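Long-range contacts in AxyAgu115A (Amphibacillus xylanus NBRC 15112, PDB 6NPS), which probably acts as a family GH115 alpha-glucuronidase, a glycoside hydrolase that removes glucuronic acid side groups from xylan: residues Val418-Tyr427 with Tyr513-Ala524; Leu548-Tyr556 with Tyr567-Val576. The protein carries 3 engineered substitutions. All coordinates share one frame; numbering follows the deposited sequence.

Contact 1 of 2, residues Val418-Tyr427 with Tyr513-Ala524; sequences VSYEWINSSY and YTKIAHNRRPEA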
loop_
_atom_site.group_PDB
_atom_site.type_symbol
_atom_site.label_atom_id
_atom_site.label_comp_id
_atom_site.label_asym_id
_atom_site.label_seq_id
_atom_site.Cartn_x
_atom_site.Cartn_y
_atom_site.Cartn_z
ATOM N N VAL A 418 -21.216 -3.686 -5.884
ATOM C CA VAL A 418 -20.747 -2.672 -6.837
ATOM C C VAL A 418 -21.762 -2.641 -7.986
ATOM O O VAL A 418 -22.077 -3.690 -8.569
ATOM C CB VAL A 418 -19.340 -2.972 -7.439
ATOM C CG1 VAL A 418 -18.815 -1.741 -8.280
ATOM C CG2 VAL A 418 -18.312 -3.411 -6.354
ATOM N N SER A 419 -22.193 -1.450 -8.367
ATOM C CA SER A 419 -23.130 -1.316 -9.469
ATOM C C SER A 419 -22.449 -1.691 -10.778
ATOM O O SER A 419 -21.222 -1.684 -10.896
ATOM C CB SER A 419 -23.672 0.115 -9.561
ATOM O OG SER A 419 -24.234 0.527 -8.318
ATOM N N TYR A 420 -23.265 -2.050 -11.769
ATOM C CA TYR A 420 -22.766 -2.233 -13.122
ATOM C C TYR A 420 -23.823 -1.698 -14.072
ATOM O O TYR A 420 -24.955 -2.224 -14.171
ATOM C CB TYR A 420 -22.396 -3.691 -13.419
ATOM C CG TYR A 420 -23.465 -4.719 -13.176
ATOM C CD1 TYR A 420 -23.784 -5.151 -11.884
ATOM C CD2 TYR A 420 -24.101 -5.314 -14.255
ATOM C CE1 TYR A 420 -24.772 -6.098 -11.685
ATOM C CE2 TYR A 420 -25.087 -6.255 -14.075
ATOM C CZ TYR A 420 -25.409 -6.653 -12.797
ATOM O OH TYR A 420 -26.388 -7.603 -12.657
ATOM N N GLU A 421 -23.468 -0.606 -14.738
ATOM C CA GLU A 421 -24.481 0.141 -15.474
ATOM C C GLU A 421 -23.937 0.844 -16.705
ATOM O O GLU A 421 -24.675 1.640 -17.288
ATOM C CB GLU A 421 -25.136 1.237 -14.591
ATOM C CG GLU A 421 -25.510 0.862 -13.168
ATOM C CD GLU A 421 -26.173 2.027 -12.419
ATOM O OE1 GLU A 421 -27.208 2.543 -12.905
ATOM O OE2 GLU A 421 -25.654 2.432 -11.355
ATOM N N TRP A 422 -22.679 0.627 -17.106
ATOM C CA TRP A 422 -22.105 1.459 -18.156
ATOM C C TRP A 422 -22.225 0.787 -19.532
ATOM O O TRP A 422 -22.897 1.293 -20.438
ATOM C CB TRP A 422 -20.636 1.744 -17.791
ATOM C CG TRP A 422 -19.881 2.514 -18.815
ATOM C CD1 TRP A 422 -20.260 3.678 -19.409
ATOM C CD2 TRP A 422 -18.606 2.176 -19.353
ATOM N NE1 TRP A 422 -19.293 4.095 -20.289
ATOM C CE2 TRP A 422 -18.266 3.187 -20.284
ATOM C CE3 TRP A 422 -17.730 1.108 -19.153
ATOM C CZ2 TRP A 422 -17.078 3.169 -21.017
ATOM C CZ3 TRP A 422 -16.534 1.074 -19.897
ATOM C CH2 TRP A 422 -16.219 2.105 -20.814
ATOM N N ILE A 423 -21.542 -0.337 -19.700
ATOM C CA ILE A 423 -21.544 -1.111 -20.939
ATOM C C ILE A 423 -21.816 -2.556 -20.562
ATOM O O ILE A 423 -21.375 -3.009 -19.499
ATOM C CB ILE A 423 -20.193 -0.986 -21.686
ATOM C CG1 ILE A 423 -19.963 0.416 -22.190
ATOM C CG2 ILE A 423 -20.160 -1.843 -22.930
ATOM C CD1 ILE A 423 -18.678 0.487 -23.016
ATOM N N ASN A 424 -22.538 -3.281 -21.426
ATOM C CA ASN A 424 -22.786 -4.727 -21.262
ATOM C C ASN A 424 -21.562 -5.459 -20.714
ATOM O O ASN A 424 -20.453 -5.340 -21.254
ATOM C CB ASN A 424 -23.175 -5.339 -22.628
ATOM C CG ASN A 424 -23.355 -6.860 -22.590
ATOM O OD1 ASN A 424 -23.865 -7.407 -21.623
ATOM N ND2 ASN A 424 -22.947 -7.545 -23.661
ATOM N N SER A 425 -21.774 -6.250 -19.648
ATOM C CA SER A 425 -20.751 -7.148 -19.116
ATOM C C SER A 425 -21.329 -8.539 -18.862
ATOM O O SER A 425 -20.769 -9.302 -18.063
ATOM C CB SER A 425 -20.136 -6.570 -17.824
ATOM O OG SER A 425 -21.177 -6.279 -16.895
ATOM N N SER A 426 -22.450 -8.878 -19.512
ATOM C CA SER A 426 -23.070 -10.191 -19.423
ATOM C C SER A 426 -22.637 -11.099 -20.578
ATOM O O SER A 426 -22.253 -10.653 -21.666
ATOM C CB SER A 426 -24.594 -10.082 -19.386
ATOM O OG SER A 426 -24.983 -9.192 -18.325
ATOM N N TYR A 427 -22.708 -12.391 -20.327
ATOM C CA TYR A 427 -22.024 -13.389 -21.154
ATOM C C TYR A 427 -23.022 -14.483 -21.476
ATOM O O TYR A 427 -23.589 -15.074 -20.558
ATOM C CB TYR A 427 -20.823 -13.910 -20.350
ATOM C CG TYR A 427 -19.880 -14.886 -21.040
ATOM C CD1 TYR A 427 -19.292 -14.579 -22.234
ATOM C CD2 TYR A 427 -19.583 -16.114 -20.434
ATOM C CE1 TYR A 427 -18.421 -15.537 -22.883
ATOM C CE2 TYR A 427 -18.735 -17.038 -21.031
ATOM C CZ TYR A 427 -18.138 -16.736 -22.244
ATOM O OH TYR A 427 -17.305 -17.667 -22.819
ATOM N N TYR A 513 -14.845 -9.818 -25.663
ATOM C CA TYR A 513 -15.012 -8.791 -24.642
ATOM C C TYR A 513 -15.994 -9.239 -23.558
ATOM O O TYR A 513 -15.800 -8.922 -22.372
ATOM C CB TYR A 513 -15.425 -7.440 -25.279
ATOM C CG TYR A 513 -16.917 -7.129 -25.343
ATOM C CD1 TYR A 513 -17.615 -6.692 -24.216
ATOM C CD2 TYR A 513 -17.616 -7.207 -26.562
ATOM C CE1 TYR A 513 -18.986 -6.391 -24.279
ATOM C CE2 TYR A 513 -19.020 -6.907 -26.628
ATOM C CZ TYR A 513 -19.676 -6.503 -25.477
ATOM O OH TYR A 513 -21.052 -6.207 -25.536
ATOM N N THR A 514 -17.035 -10.010 -23.918
ATOM C CA THR A 514 -18.023 -10.347 -22.893
ATOM C C THR A 514 -17.476 -11.354 -21.887
ATOM O O THR A 514 -17.836 -11.288 -20.697
ATOM C CB THR A 514 -19.354 -10.866 -23.506
ATOM O OG1 THR A 514 -19.138 -11.989 -24.400
ATOM C CG2 THR A 514 -20.113 -9.749 -24.237
ATOM N N LYS A 515 -16.613 -12.281 -22.330
ATOM C CA LYS A 515 -15.957 -13.179 -21.380
ATOM C C LYS A 515 -15.102 -12.404 -20.376
ATOM O O LYS A 515 -15.186 -12.625 -19.164
ATOM C CB LYS A 515 -15.079 -14.236 -22.102
ATOM C CG LYS A 515 -14.737 -15.320 -21.051
ATOM C CD LYS A 515 -13.989 -16.481 -21.547
ATOM C CE LYS A 515 -13.587 -17.401 -20.370
ATOM N NZ LYS A 515 -14.543 -18.462 -20.007
ATOM N N ILE A 516 -14.274 -11.486 -20.866
ATOM C CA ILE A 516 -13.407 -10.694 -19.988
ATOM C C ILE A 516 -14.221 -9.752 -19.080
ATOM O O ILE A 516 -13.991 -9.683 -17.865
ATOM C CB ILE A 516 -12.369 -9.941 -20.839
ATOM C CG1 ILE A 516 -11.416 -10.955 -21.494
ATOM C CG2 ILE A 516 -11.618 -8.898 -19.959
ATOM C CD1 ILE A 516 -10.878 -10.433 -22.793
ATOM N N ALA A 517 -15.211 -9.045 -19.635
ATOM C CA ALA A 517 -16.027 -8.165 -18.803
ATOM C C ALA A 517 -16.762 -8.935 -17.715
ATOM O O ALA A 517 -16.910 -8.432 -16.588
ATOM C CB ALA A 517 -17.059 -7.383 -19.632
ATOM N N HIS A 518 -17.228 -10.109 -18.017
ATOM C CA HIS A 518 -17.929 -10.860 -17.055
ATOM C C HIS A 518 -17.049 -11.370 -15.959
ATOM O O HIS A 518 -17.503 -11.647 -14.940
ATOM C CB HIS A 518 -18.884 -11.855 -17.698
ATOM C CG HIS A 518 -18.507 -13.270 -17.519
ATOM N ND1 HIS A 518 -17.345 -13.784 -18.010
ATOM C CD2 HIS A 518 -19.153 -14.291 -16.922
ATOM C CE1 HIS A 518 -17.281 -15.059 -17.706
ATOM N NE2 HIS A 518 -18.366 -15.389 -17.046
ATOM N N ASN A 519 -15.779 -11.493 -16.201
ATOM C CA ASN A 519 -14.845 -11.947 -15.169
ATOM C C ASN A 519 -14.592 -10.872 -14.107
ATOM O O ASN A 519 -14.286 -11.210 -12.950
ATOM C CB ASN A 519 -13.511 -12.372 -15.801
ATOM C CG ASN A 519 -13.590 -13.757 -16.386
ATOM O OD1 ASN A 519 -14.588 -14.449 -16.163
ATOM N ND2 ASN A 519 -12.536 -14.195 -17.115
ATOM N N ARG A 520 -14.676 -9.589 -14.477
ATOM C CA ARG A 520 -14.609 -8.493 -13.487
ATOM C C ARG A 520 -15.303 -7.312 -14.136
ATOM O O ARG A 520 -14.742 -6.721 -15.069
ATOM C CB ARG A 520 -13.166 -8.147 -13.154
ATOM C CG ARG A 520 -12.996 -7.117 -12.032
ATOM C CD ARG A 520 -13.523 -7.764 -10.747
ATOM N NE ARG A 520 -13.153 -7.010 -9.599
ATOM C CZ ARG A 520 -12.894 -7.506 -8.403
ATOM N NH1 ARG A 520 -12.932 -8.813 -8.173
ATOM N NH2 ARG A 520 -12.577 -6.664 -7.440
ATOM N N ARG A 521 -16.518 -6.965 -13.664
ATOM C CA ARG A 521 -17.297 -5.954 -14.357
ATOM C C ARG A 521 -16.595 -4.587 -14.259
ATOM O O ARG A 521 -15.789 -4.348 -13.351
ATOM C CB ARG A 521 -18.705 -5.915 -13.759
ATOM C CG ARG A 521 -19.491 -7.226 -13.983
ATOM C CD ARG A 521 -20.957 -6.954 -13.656
ATOM N NE ARG A 521 -21.756 -8.136 -13.339
ATOM C CZ ARG A 521 -22.541 -8.770 -14.212
ATOM N NH1 ARG A 521 -22.599 -8.360 -15.486
ATOM N NH2 ARG A 521 -23.269 -9.807 -13.821
ATOM N N PRO A 522 -16.841 -3.699 -15.223
ATOM C CA PRO A 522 -16.000 -2.488 -15.378
ATOM C C PRO A 522 -15.798 -1.640 -14.127
ATOM O O PRO A 522 -14.654 -1.299 -13.805
ATOM C CB PRO A 522 -16.776 -1.699 -16.443
ATOM C CG PRO A 522 -17.432 -2.721 -17.258
ATOM C CD PRO A 522 -17.711 -3.913 -16.399
ATOM N N GLU A 523 -16.883 -1.232 -13.456
ATOM C CA GLU A 523 -16.769 -0.347 -12.304
ATOM C C GLU A 523 -15.984 -1.006 -11.178
ATOM O O GLU A 523 -15.355 -0.317 -10.363
ATOM C CB GLU A 523 -18.182 0.051 -11.810
ATOM C CG GLU A 523 -18.983 0.896 -12.799
ATOM C CD GLU A 523 -19.897 0.071 -13.759
ATOM O OE1 GLU A 523 -19.549 -1.122 -14.086
ATOM O OE2 GLU A 523 -20.961 0.647 -14.189
ATOM N N ALA A 524 -16.032 -2.331 -11.101
ATOM C CA ALA A 524 -15.325 -3.085 -10.079
ATOM C C ALA A 524 -13.884 -3.431 -10.476
ATOM O O ALA A 524 -13.175 -4.034 -9.682
ATOM C CB ALA A 524 -16.075 -4.401 -9.786
HETATM O O HOH W 1 -19.264 -3.210 -11.827
HETATM O O HOH W 2 -20.723 -1.597 -16.459
HETATM O O HOH W 3 -25.825 -10.312 -15.812
#
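The guanidinium of Arg521 lies flat on the Tyr420 ring, planes 13° apart and centres 3.8 Å from each other, a cation-pi stack that CD extends with a CH-pi contact on the same ring. Arg521 NH1 donates to Ser425 OG, in the guanidinium plane, at 2.9 Å. With an alanine here instead of Arg521, the Tyr420 face would probably lose its cation and Ser425 OG this donor. Glu523 is bent about its CB-CG bond (chi2 92°), which turns its carboxylate back to the loop: OE2 accepts from Glu421 N at 2.9 Å, while OE1 accepts from a water itself bound by Trp422 N. Residues 418-427 follow barrel strand 405-410, seventh of the eight parallel strands of the TIM-barrel domain, and lead into helix 428-440; residues 513-524 finish helix 500-519 and run on past its end. On that helix, Tyr513 OH accepts a hydrogen bond from Asn424 ND2 at 3.0 Å, the amide standing almost perpendicular to the ring. Tyr427 sets CB over the His518 imidazole, which ND1 fixes to Lys515 O, and receives Lys515 CA over its own ring face. Tyr427 OH bonds to Gly822 O, Lys515 NZ to the carbonyls of Gly822, Gly824 and Thr826.

Contact 2 of 2, residues Leu548-Tyr556 with Tyr567-Val576; sequences LLGLAEELY and YFALVYYPTV
Tyr572 reaches from helix 564-596 across to helix 537-558, its ring held between Tyr556 and Val576. CB points toward the partner helix, and with CG anti to the backbone N (chi1 -173°) the ring extends into the interface. Tyr572 CG already sits 3.8 Å from Tyr556 CD2. On one edge of the ring, Tyr572 CD1 approaches Ala552 O at 3.4 Å and also packs against the Ala552 methyl; CE1 and CZ, farther out, lie beneath Tyr556 CD2, which stands over the centre of the ring. On the other side, CD2 and CE2 also lie under Tyr556 CD2 and CE2. The two tyrosine rings meet obliquely, and on the opposite face Val576 CG2 sits over the centre, so the ring is clasped from both sides. At the tip, Tyr572 OH comes within 3.3 Å of Glu553 OE2.

Tyr567, one helical turn earlier, supplies the polar link. Its OH donates to Ala552 O at 2.8 Å, in the carbonyl plane and on a lone pair (C=O...donor angle 114°); the same oxygen accepts from Tyr556 N within its helix and is thus gripped twice. Leu555 CB packs 3.5 Å from Tyr567 CZ. Phe568 meets Tyr556 edge to edge, CD1 to CE2, while at the other end Leu549 CD2 touches Val576 CG2 at 4.1 Å. A pi-type turn at 568-572 widens the second helix here, Tyr567 O accepting from both Val571 N and Tyr572 N.

Helix 601-629 closes the flank: Tyr556 OH bonds to Glu622, and Phe568 and Val576 pack against it. With axes 10.1 Å apart and running at 153°, the two segments form an antiparallel helical hairpin, consistent with the helix bundle that follows the TIM barrel in GH115 enzymes.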
loop_
_atom_site.group_PDB
_atom_site.type_symbol
_atom_site.label_atom_id
_atom_site.label_comp_id
_atom_site.label_asym_id
_atom_site.label_seq_id
_atom_site.Cartn_x
_atom_site.Cartn_y
_atom_site.Cartn_z
ATOM N N LEU A 548 -7.500 -8.471 -29.521
ATOM C CA LEU A 548 -8.885 -8.051 -29.808
ATOM C C LEU A 548 -8.973 -6.574 -30.229
ATOM O O LEU A 548 -9.675 -6.247 -31.193
ATOM C CB LEU A 548 -9.770 -8.320 -28.566
ATOM C CG LEU A 548 -9.882 -9.825 -28.224
ATOM C CD1 LEU A 548 -10.533 -10.060 -26.885
ATOM C CD2 LEU A 548 -10.588 -10.611 -29.335
ATOM N N LEU A 549 -8.308 -5.652 -29.503
ATOM C CA LEU A 549 -8.269 -4.254 -29.952
ATOM C C LEU A 549 -7.758 -4.143 -31.389
ATOM O O LEU A 549 -8.293 -3.361 -32.190
ATOM C CB LEU A 549 -7.399 -3.406 -29.020
ATOM C CG LEU A 549 -7.910 -3.309 -27.578
ATOM C CD1 LEU A 549 -6.894 -2.596 -26.676
ATOM C CD2 LEU A 549 -9.275 -2.629 -27.505
ATOM N N GLY A 550 -6.737 -4.940 -31.747
ATOM C CA GLY A 550 -6.266 -4.927 -33.117
ATOM C C GLY A 550 -7.344 -5.303 -34.115
ATOM O O GLY A 550 -7.469 -4.671 -35.171
ATOM N N LEU A 551 -8.129 -6.356 -33.815
ATOM C CA LEU A 551 -9.219 -6.725 -34.717
ATOM C C LEU A 551 -10.274 -5.620 -34.788
ATOM O O LEU A 551 -10.811 -5.329 -35.863
ATOM C CB LEU A 551 -9.897 -8.033 -34.268
ATOM C CG LEU A 551 -9.107 -9.336 -34.217
ATOM C CD1 LEU A 551 -10.013 -10.487 -33.755
ATOM C CD2 LEU A 551 -8.462 -9.628 -35.582
ATOM N N ALA A 552 -10.607 -5.026 -33.651
ATOM C CA ALA A 552 -11.636 -3.993 -33.641
ATOM C C ALA A 552 -11.205 -2.807 -34.491
ATOM O O ALA A 552 -12.025 -2.210 -35.191
ATOM C CB ALA A 552 -11.923 -3.533 -32.203
ATOM N N GLU A 553 -9.912 -2.476 -34.480
ATOM C CA GLU A 553 -9.446 -1.382 -35.329
ATOM C C GLU A 553 -9.366 -1.770 -36.802
ATOM O O GLU A 553 -9.561 -0.909 -37.673
ATOM C CB GLU A 553 -8.094 -0.849 -34.834
ATOM C CG GLU A 553 -8.236 -0.093 -33.503
ATOM C CD GLU A 553 -8.512 1.411 -33.673
ATOM O OE1 GLU A 553 -9.152 1.823 -34.670
ATOM O OE2 GLU A 553 -8.091 2.194 -32.788
ATOM N N GLU A 554 -9.103 -3.041 -37.121
ATOM C CA GLU A 554 -9.139 -3.445 -38.522
ATOM C C GLU A 554 -10.535 -3.252 -39.087
ATOM O O GLU A 554 -10.710 -2.681 -40.173
ATOM C CB GLU A 554 -8.725 -4.909 -38.678
ATOM C CG GLU A 554 -7.296 -5.226 -38.354
ATOM C CD GLU A 554 -7.022 -6.733 -38.405
ATOM O OE1 GLU A 554 -7.722 -7.447 -39.162
ATOM O OE2 GLU A 554 -6.111 -7.200 -37.682
ATOM N N LEU A 555 -11.558 -3.735 -38.363
ATOM C CA LEU A 555 -12.913 -3.629 -38.910
ATOM C C LEU A 555 -13.419 -2.190 -38.904
ATOM O O LEU A 555 -14.229 -1.816 -39.756
ATOM C CB LEU A 555 -13.874 -4.544 -38.139
ATOM C CG LEU A 555 -13.476 -6.025 -38.159
ATOM C CD1 LEU A 555 -14.414 -6.846 -37.307
ATOM C CD2 LEU A 555 -13.467 -6.558 -39.587
ATOM N N TYR A 556 -12.989 -1.386 -37.927
ATOM C CA TYR A 556 -13.304 0.048 -37.901
ATOM C C TYR A 556 -12.887 0.716 -39.207
ATOM O O TYR A 556 -13.629 1.532 -39.763
ATOM C CB TYR A 556 -12.576 0.672 -36.688
ATOM C CG TYR A 556 -12.802 2.133 -36.389
ATOM C CD1 TYR A 556 -12.059 3.111 -37.033
ATOM C CD2 TYR A 556 -13.697 2.539 -35.398
ATOM C CE1 TYR A 556 -12.231 4.453 -36.736
ATOM C CE2 TYR A 556 -13.888 3.891 -35.091
ATOM C CZ TYR A 556 -13.163 4.834 -35.766
ATOM O OH TYR A 556 -13.333 6.172 -35.486
ATOM N N TYR A 567 -21.721 -0.894 -36.842
ATOM C CA TYR A 567 -20.485 -1.485 -36.339
ATOM C C TYR A 567 -20.046 -0.807 -35.034
ATOM O O TYR A 567 -19.750 -1.470 -34.028
ATOM C CB TYR A 567 -19.374 -1.402 -37.403
ATOM C CG TYR A 567 -18.074 -1.903 -36.825
ATOM C CD1 TYR A 567 -17.915 -3.246 -36.489
ATOM C CD2 TYR A 567 -17.029 -1.035 -36.569
ATOM C CE1 TYR A 567 -16.760 -3.704 -35.911
ATOM C CE2 TYR A 567 -15.873 -1.487 -35.990
ATOM C CZ TYR A 567 -15.745 -2.820 -35.683
ATOM O OH TYR A 567 -14.588 -3.257 -35.102
ATOM N N PHE A 568 -20.036 0.518 -35.020
ATOM C CA PHE A 568 -19.557 1.244 -33.847
ATOM C C PHE A 568 -20.437 0.983 -32.622
ATOM O O PHE A 568 -19.940 0.680 -31.534
ATOM C CB PHE A 568 -19.526 2.750 -34.151
ATOM C CG PHE A 568 -18.837 3.542 -33.079
ATOM C CD1 PHE A 568 -17.487 3.854 -33.194
ATOM C CD2 PHE A 568 -19.516 3.946 -31.940
ATOM C CE1 PHE A 568 -16.831 4.563 -32.190
ATOM C CE2 PHE A 568 -18.862 4.633 -30.928
ATOM C CZ PHE A 568 -17.516 4.949 -31.063
ATOM N N ALA A 569 -21.756 1.133 -32.770
ATOM C CA ALA A 569 -22.631 1.007 -31.611
ATOM C C ALA A 569 -22.758 -0.434 -31.127
ATOM O O ALA A 569 -22.878 -0.665 -29.921
ATOM C CB ALA A 569 -24.011 1.573 -31.941
ATOM N N LEU A 570 -22.687 -1.416 -32.028
ATOM C CA LEU A 570 -22.909 -2.801 -31.637
ATOM C C LEU A 570 -21.621 -3.546 -31.297
ATOM O O LEU A 570 -21.671 -4.530 -30.544
ATOM C CB LEU A 570 -23.647 -3.558 -32.765
ATOM C CG LEU A 570 -25.105 -3.098 -33.050
ATOM C CD1 LEU A 570 -25.769 -3.858 -34.206
ATOM C CD2 LEU A 570 -26.003 -3.176 -31.802
ATOM N N VAL A 571 -20.488 -3.181 -31.900
ATOM C CA VAL A 571 -19.296 -4.011 -31.728
ATOM C C VAL A 571 -18.138 -3.159 -31.194
ATOM O O VAL A 571 -17.540 -3.466 -30.159
ATOM C CB VAL A 571 -18.924 -4.694 -33.055
ATOM C CG1 VAL A 571 -17.660 -5.535 -32.871
ATOM C CG2 VAL A 571 -20.104 -5.537 -33.547
ATOM N N TYR A 572 -17.805 -2.082 -31.900
ATOM C CA TYR A 572 -16.583 -1.358 -31.576
ATOM C C TYR A 572 -16.668 -0.690 -30.201
ATOM O O TYR A 572 -15.757 -0.821 -29.380
ATOM C CB TYR A 572 -16.304 -0.322 -32.677
ATOM C CG TYR A 572 -14.968 0.382 -32.529
ATOM C CD1 TYR A 572 -13.792 -0.197 -33.035
ATOM C CD2 TYR A 572 -14.885 1.626 -31.904
ATOM C CE1 TYR A 572 -12.562 0.472 -32.899
ATOM C CE2 TYR A 572 -13.678 2.292 -31.761
ATOM C CZ TYR A 572 -12.528 1.714 -32.268
ATOM O OH TYR A 572 -11.342 2.371 -32.131
ATOM N N TYR A 573 -17.739 0.066 -29.937
ATOM C CA TYR A 573 -17.818 0.779 -28.660
ATOM C C TYR A 573 -17.858 -0.177 -27.455
ATOM O O TYR A 573 -17.050 -0.001 -26.532
ATOM C CB TYR A 573 -19.027 1.736 -28.708
ATOM C CG TYR A 573 -19.315 2.360 -27.362
ATOM C CD1 TYR A 573 -18.439 3.278 -26.808
ATOM C CD2 TYR A 573 -20.452 2.015 -26.638
ATOM C CE1 TYR A 573 -18.686 3.854 -25.557
ATOM C CE2 TYR A 573 -20.715 2.585 -25.402
ATOM C CZ TYR A 573 -19.811 3.482 -24.862
ATOM O OH TYR A 573 -20.039 4.029 -23.628
ATOM N N PRO A 574 -18.754 -1.184 -27.383
ATOM C CA PRO A 574 -18.675 -2.168 -26.267
ATOM C C PRO A 574 -17.310 -2.846 -26.133
ATOM O O PRO A 574 -16.850 -3.084 -25.008
ATOM C CB PRO A 574 -19.742 -3.221 -26.628
ATOM C CG PRO A 574 -20.547 -2.635 -27.661
ATOM C CD PRO A 574 -19.818 -1.511 -28.337
ATOM N N THR A 575 -16.695 -3.277 -27.243
ATOM C CA THR A 575 -15.409 -3.982 -27.143
ATOM C C THR A 575 -14.331 -3.072 -26.596
ATOM O O THR A 575 -13.692 -3.370 -25.582
ATOM C CB THR A 575 -14.957 -4.511 -28.518
ATOM O OG1 THR A 575 -15.947 -5.391 -29.008
ATOM C CG2 THR A 575 -13.605 -5.267 -28.396
ATOM N N VAL A 576 -14.138 -1.935 -27.248
ATOM C CA VAL A 576 -13.024 -1.070 -26.911
ATOM C C VAL A 576 -13.261 -0.426 -25.566
ATOM O O VAL A 576 -12.336 -0.292 -24.757
ATOM C CB VAL A 576 -12.804 -0.015 -28.019
ATOM C CG1 VAL A 576 -11.739 0.998 -27.586
ATOM C CG2 VAL A 576 -12.413 -0.699 -29.360
#

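Overall arrangement
Both contacts are largely buried, but the centre of contact 1 lies about 9 Å from that of the chain and the centre of contact 2 about 19 Å, with exposed Glu553 at its margin. Contact 1 joins an irregular barrel loop to a helix end through charged and polar groups with ordered waters; contact 2 pairs two helices, one widened by a pi-type turn, mostly by aromatic and aliphatic packing, with a single hydrogen bond. They share no helix, yet helices 500-519 and 537-558 are successive in the chain, and the contacts touch: Trp422 and Ile423 meet Tyr573 and Pro574, while Tyr513 packs on Pro574 and Thr575. Helix 564-596 thereby connects the bundle to the barrel loop.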